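Local coordinates for 5,10-methylenetetrahydrofolate dehydrogenase (Bombyx mori, PDB 5ZF1) that catalyses the oxidation of 5,10-methylenetetrahydrofolate to 5,10-methenyltetrahydrofolate, probably with NADP+ as the hydride acceptor, in folate-dependent one-carbon metabolism, at the interface of chains A and B. Coordinates in Å, arbitrary orientation; residue numbers count along the deposited sequence, not the author numbering. Chains: chain A/B, 5,10-methylenetetrahydrofolate dehydrogenase.

The interface of chains A and B. Residues chain A 107, 124, 127-128, 131, 168, 172; chain B 128-129, 131-132.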
ATOM      1  N   ARG A 107      16.424  -2.819   0.576  1.00 38.23           N
ATOM      2  CA  ARG A 107      15.644  -2.174  -0.476  1.00 37.81           C
ATOM      3  C   ARG A 107      16.397  -2.181  -1.797  1.00 38.89           C
ATOM      4  O   ARG A 107      15.807  -2.418  -2.858  1.00 31.36           O
ATOM      5  CB  ARG A 107      15.284  -0.738  -0.064  1.00 32.03           C
ATOM      6  CG  ARG A 107      14.691   0.127  -1.183  1.00 30.92           C
ATOM      7  CD  ARG A 107      13.502  -0.527  -1.907  1.00 44.33           C
ATOM      8  NE  ARG A 107      12.596  -1.221  -1.002  1.00 48.92           N
ATOM      9  CZ  ARG A 107      11.727  -2.154  -1.379  1.00 32.24           C
ATOM     10  NH1 ARG A 107      11.644  -2.534  -2.655  1.00 38.97           N
ATOM     11  NH2 ARG A 107      10.950  -2.719  -0.473  1.00 35.64           N
ATOM     12  N   ILE A 124       9.859  -2.983  -5.919  1.00 29.26           N
ATOM     13  CA  ILE A 124       8.933  -1.874  -5.705  1.00 25.52           C
ATOM     14  C   ILE A 124       7.884  -1.789  -6.811  1.00 21.95           C
ATOM     15  O   ILE A 124       6.743  -1.368  -6.561  1.00 22.15           O
ATOM     16  CB  ILE A 124       9.731  -0.558  -5.542  1.00 22.62           C
ATOM     17  CG1 ILE A 124       8.872   0.474  -4.816  1.00 26.73           C
ATOM     18  CG2 ILE A 124      10.244  -0.053  -6.873  1.00 32.97           C
ATOM     19  CD1 ILE A 124       8.701   0.136  -3.383  1.00 26.35           C
ATOM     20  N   ILE A 127       5.285  -4.406  -5.918  1.00 19.86           N
ATOM     21  CA  ILE A 127       4.516  -3.939  -4.768  1.00 19.39           C
ATOM     22  C   ILE A 127       3.563  -2.824  -5.191  1.00 21.26           C
ATOM     23  O   ILE A 127       2.388  -2.811  -4.801  1.00 19.25           O
ATOM     24  CB  ILE A 127       5.462  -3.475  -3.638  1.00 21.04           C
ATOM     25  CG1 ILE A 127       6.203  -4.665  -3.001  1.00 20.31           C
ATOM     26  CG2 ILE A 127       4.689  -2.740  -2.540  1.00 19.67           C
ATOM     27  CD1 ILE A 127       5.312  -5.535  -2.144  1.00 25.19           C
ATOM     28  N   GLY A 128       4.052  -1.875  -5.999  1.00 19.49           N
ATOM     29  CA  GLY A 128       3.207  -0.770  -6.421  1.00 17.45           C
ATOM     30  C   GLY A 128       1.995  -1.235  -7.198  1.00 21.58           C
ATOM     31  O   GLY A 128       0.894  -0.706  -7.025  1.00 19.72           O
ATOM     32  N   CYS A 131      -0.569  -2.582  -4.816  1.00 18.71           N
ATOM     33  CA  CYS A 131      -1.280  -1.584  -4.027  1.00 21.70           C
ATOM     34  C   CYS A 131      -2.303  -0.802  -4.836  1.00 18.70           C
ATOM     35  O   CYS A 131      -3.181  -0.174  -4.236  1.00 19.29           O
ATOM     36  CB  CYS A 131      -0.281  -0.638  -3.382  1.00 21.46           C
ATOM     37  SG  CYS A 131       0.705  -1.505  -2.129  1.00 25.95           S
ATOM     38  N   LYS A 168       6.506  -4.864   5.569  1.00 18.32           N
ATOM     39  CA  LYS A 168       6.353  -4.562   4.147  1.00 18.26           C
ATOM     40  C   LYS A 168       6.165  -5.828   3.326  1.00 22.87           C
ATOM     41  O   LYS A 168       5.464  -5.795   2.314  1.00 24.26           O
ATOM     42  CB  LYS A 168       7.542  -3.761   3.607  1.00 22.95           C
ATOM     43  CG  LYS A 168       8.855  -4.565   3.510  1.00 29.58           C
ATOM     44  CD  LYS A 168       9.967  -3.824   2.756  1.00 34.37           C
ATOM     45  CE  LYS A 168      11.246  -4.682   2.693  1.00 37.43           C
ATOM     46  NZ  LYS A 168      11.188  -5.713   1.601  1.00 40.59           N
ATOM     47  N   MET A 172       1.665  -5.789   5.438  1.00 15.14           N
ATOM     48  CA  MET A 172       1.098  -4.770   4.556  1.00 17.81           C
ATOM     49  C   MET A 172       0.369  -5.383   3.365  1.00 19.56           C
ATOM     50  O   MET A 172      -0.790  -5.002   3.116  1.00 16.20           O
ATOM     51  CB  MET A 172       2.195  -3.793   4.099  1.00 21.41           C
ATOM     52  CG  MET A 172       1.660  -2.663   3.211  1.00 22.44           C
ATOM     53  SD  MET A 172       1.483  -3.075   1.478  1.00 22.36           S
ATOM     54  CE  MET A 172       3.199  -3.204   0.985  1.00 25.09           C
TER
ATOM     55  N   GLY B 128       4.360   2.528  -4.747  1.00 20.92           N
ATOM     56  CA  GLY B 128       5.072   1.429  -4.115  1.00 19.54           C
ATOM     57  C   GLY B 128       5.955   1.889  -2.971  1.00 25.50           C
ATOM     58  O   GLY B 128       5.956   1.289  -1.895  1.00 20.81           O
ATOM     59  N   ARG B 129       6.697   2.978  -3.175  1.00 20.74           N
ATOM     60  CA  ARG B 129       7.556   3.483  -2.112  0.55 23.16           C
ATOM     61  C   ARG B 129       6.735   3.987  -0.929  1.00 20.35           C
ATOM     62  O   ARG B 129       7.121   3.796   0.233  1.00 21.04           O
ATOM     63  CB  ARG B 129       8.481   4.573  -2.665  0.55 26.32           C
ATOM     64  CG  ARG B 129       9.533   4.038  -3.657  0.55 24.71           C
ATOM     65  CD  ARG B 129      10.495   5.123  -4.132  0.55 31.95           C
ATOM     66  NE  ARG B 129      11.254   5.700  -3.026  0.55 32.39           N
ATOM     67  CZ  ARG B 129      12.379   5.190  -2.531  0.55 36.94           C
ATOM     68  NH1 ARG B 129      12.902   4.082  -3.047  0.55 34.74           N
ATOM     69  NH2 ARG B 129      12.984   5.795  -1.520  0.55 31.01           N
ATOM     70  N   CYS B 131       3.965   2.721   0.070  1.00 20.29           N
ATOM     71  CA  CYS B 131       3.342   1.614   0.773  1.00 22.14           C
ATOM     72  C   CYS B 131       4.347   0.763   1.536  1.00 20.23           C
ATOM     73  O   CYS B 131       3.963   0.083   2.489  1.00 22.22           O
ATOM     74  CB  CYS B 131       2.529   0.777  -0.223  1.00 22.16           C
ATOM     75  SG  CYS B 131       1.019   1.658  -0.735  1.00 24.32           S
ATOM     76  N   VAL B 132       5.623   0.826   1.186  1.00 17.64           N
ATOM     77  CA  VAL B 132       6.652   0.182   1.997  1.00 21.68           C
ATOM     78  C   VAL B 132       7.243   1.185   2.976  1.00 28.29           C
ATOM     79  O   VAL B 132       8.255   0.900   3.623  1.00 28.38           O
ATOM     80  CB  VAL B 132       7.750  -0.465   1.129  1.00 21.14           C
ATOM     81  CG1 VAL B 132       7.107  -1.428   0.106  1.00 20.49           C
ATOM     82  CG2 VAL B 132       8.588   0.560   0.424  1.00 22.64           C
TER
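A:Gly128 and B:Gly128 meet backbone to backbone where helix 124-131 of one chain crosses its twin, their CA atoms 3.7 Å apart. The protein belongs to the tetrahydrofolate dehydrogenase/cyclohydrolase family, and the two copies pair about a two-fold axis. The deposited assembly is this pair; a dimer is usual in the family, so the contact is likely to be biological. No hydrogen bond or salt bridge joins the chains among these residues. With no side chain at either glycine, the two helices come close. A:Ile124 lays its CD1 methyl over the B:Gly128 peptide, 3.3 Å from the carbonyl carbon C. Its CG1 is anti to the backbone N (chi1 -159°), which points this branch at chain B. A:Ile124 CD1 also touches B:Val132 CG2 at 3.8 Å. CG1 lies alongside the aliphatic stem of B:Arg129, near CG. An alanine in place of A:Ile124 would probably open a gap over the B:Gly128 peptide and leave B:Val132 CG2 without its methyl partner.

B:Val132, just past the helix end, wedges into chain A. B:Val132 CG1 meets A:Ile127 CG2 at 3.8 Å, the two side chains crossing at a slant. Both of its methyls point tip to tip at A:Arg107 NH2, a guanidinium nitrogen, and B:Val132 CG1 lies 4.1 Å from it. The A:Lys168 CB lies near B:Val132 CB.

At the other end of the patch, A:Cys131 and B:Cys131 face each other. A:Cys131 SG and B:Cys131 SG are 3.5 Å apart, too far for a disulfide. A:Cys131 SG is anti to its carbonyl carbon (chi1 -68°), which turns the sulfur back along its own helix, where it makes a weak hydrogen bond to A:Ile127 O. A:Met172 bends so that its CG and CE both approach B:Cys131 O, CE at 3.7 Å.

Within chain A, the same A:Ile124 CD1 methyl lies over one face of the A:Arg107 guanidinium, offset toward the rim. A:Lys168 CD sits at the guanidinium edge, in plane. The two help to position the group that B:Val132 meets.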